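Local structure of colicin-m immunity protein (Escherichia coli, 4AEQ) at residues K8-C12 and Y13-D17. The protein protects Escherichia coli cells carrying the colicin M plasmid against colicin M, and is captured here as a domain-swapped dimer of its C-terminal part. Sequence-based numbering, arbitrary orientation.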
loop_
_atom_site.group_PDB
_atom_site.type_symbol
_atom_site.label_atom_id
_atom_site.label_comp_id
_atom_site.label_asym_id
_atom_site.label_seq_id
_atom_site.Cartn_x
_atom_site.Cartn_y
_atom_site.Cartn_z
ATOM N N LYS A 8 0.622 6.120 17.114
ATOM C CA LYS A 8 1.070 6.476 15.771
ATOM C C LYS A 8 2.589 6.396 15.649
ATOM O O LYS A 8 3.300 6.392 16.653
ATOM C CB LYS A 8 0.591 7.881 15.394
ATOM C CG LYS A 8 1.230 9.012 16.189
ATOM C CD LYS A 8 0.555 9.202 17.539
ATOM C CE LYS A 8 1.243 10.291 18.348
ATOM N NZ LYS A 8 0.545 10.565 19.634
ATOM N N GLY A 9 3.083 6.341 14.415
ATOM C CA GLY A 9 4.512 6.273 14.173
ATOM C C GLY A 9 5.212 7.582 14.478
ATOM O O GLY A 9 4.594 8.524 14.971
ATOM N N PRO A 10 6.516 7.647 14.190
ATOM C CA PRO A 10 7.304 8.850 14.464
ATOM C C PRO A 10 6.912 9.996 13.543
ATOM O O PRO A 10 6.451 9.760 12.426
ATOM C CB PRO A 10 8.729 8.402 14.141
ATOM C CG PRO A 10 8.560 7.337 13.118
ATOM C CD PRO A 10 7.310 6.607 13.512
ATOM N N ALA A 11 7.091 11.226 14.010
ATOM C CA ALA A 11 6.946 12.382 13.138
ATOM C C ALA A 11 8.119 12.382 12.162
ATOM O O ALA A 11 9.207 11.914 12.493
ATOM C CB ALA A 11 6.920 13.665 13.953
ATOM N N CYS A 12 7.902 12.895 10.955
ATOM C CA CYS A 12 8.944 12.859 9.933
ATOM C C CYS A 12 10.253 13.513 10.377
ATOM O O CYS A 12 11.335 13.052 10.010
ATOM C CB CYS A 12 8.439 13.464 8.624
ATOM S SG CYS A 12 7.281 12.378 7.778
ATOM N N TYR A 13 10.160 14.578 11.169
ATOM C CA TYR A 13 11.364 15.279 11.610
ATOM C C TYR A 13 12.180 14.440 12.593
ATOM O O TYR A 13 13.336 14.748 12.876
ATOM C CB TYR A 13 11.032 16.654 12.201
ATOM C CG TYR A 13 10.341 16.631 13.548
ATOM C CD1 TYR A 13 11.073 16.602 14.729
ATOM C CD2 TYR A 13 8.953 16.669 13.638
ATOM C CE1 TYR A 13 10.442 16.594 15.963
ATOM C CE2 TYR A 13 8.315 16.662 14.866
ATOM C CZ TYR A 13 9.064 16.624 16.024
ATOM O OH TYR A 13 8.432 16.615 17.245
ATOM N N GLN A 14 11.572 13.376 13.104
ATOM C CA GLN A 14 12.267 12.445 13.980
ATOM C C GLN A 14 12.829 11.258 13.200
ATOM O O GLN A 14 13.497 10.391 13.766
ATOM C CB GLN A 14 11.326 11.961 15.082
ATOM C CG GLN A 14 10.760 13.091 15.925
ATOM C CD GLN A 14 9.683 12.623 16.881
ATOM O OE1 GLN A 14 8.894 11.735 16.560
ATOM N NE2 GLN A 14 9.645 13.222 18.066
ATOM N N VAL A 15 12.563 11.227 11.898
ATOM C CA VAL A 15 13.011 10.127 11.050
ATOM C C VAL A 15 14.209 10.536 10.206
ATOM O O VAL A 15 14.109 11.435 9.376
ATOM C CB VAL A 15 11.885 9.645 10.113
ATOM C CG1 VAL A 15 12.399 8.572 9.160
ATOM C CG2 VAL A 15 10.713 9.122 10.925
ATOM N N SER A 16 15.344 9.881 10.424
ATOM C CA SER A 16 16.544 10.151 9.642
ATOM C C SER A 16 16.421 9.573 8.237
ATOM O O SER A 16 15.595 8.693 7.991
ATOM C CB SER A 16 17.780 9.572 10.333
ATOM O OG SER A 16 17.777 8.156 10.264
ATOM N N ASP A 17 17.233 10.080 7.314
ATOM C CA ASP A 17 17.257 9.557 5.950
ATOM C C ASP A 17 17.470 8.044 5.945
ATOM O O ASP A 17 16.865 7.330 5.150
ATOM C CB ASP A 17 18.358 10.238 5.128
ATOM C CG ASP A 17 17.952 11.615 4.632
ATOM O OD1 ASP A 17 16.866 12.101 5.020
ATOM O OD2 ASP A 17 18.726 12.213 3.854
#
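The Tyr-13 ring meets Ala-11 CB obliquely, with CE2 3.4 Å from that methyl, and takes Gln-14 CG on one face, 3.5 Å above its plane and displaced toward the rim. CG of the tyrosine sits between its backbone N and carbonyl carbon (chi1 71°), which lays the ring over the Gln-14 chain and the Ala-11 methyl. From CG onward the Gln-14 chain runs extended, carrying its amide to Ala-11, whose N-H gives OE1 a bond of 3.2 Å from a position tilted out of the amide plane. The reverse link is shorter: Gln-14 N donates to Ala-11 O at 2.8 Å. Backbone and side chain of one glutamine thus grip both polar backbone atoms of Ala-11. One residue on, Val-15 N donates to Cys-12 O (2.9 Å), and these two i to i+3 bonds make the short 3-10 turn that precedes helix 17-42, N-capped by Ser-16. Between Pro-10 and Val-15 the contact is apolar, with Val-15 CG2 3.6 Å from Pro-10 CG, the two side chains crossing at a slant. In this domain-swapped dimer the turn is fastened to the second subunit: Cys-12 SG forms a disulfide with Cys-88 of that chain, while Arg-56 of the same neighbour hydrogen-bonds Val-15 O and makes a salt bridge to Asp-17.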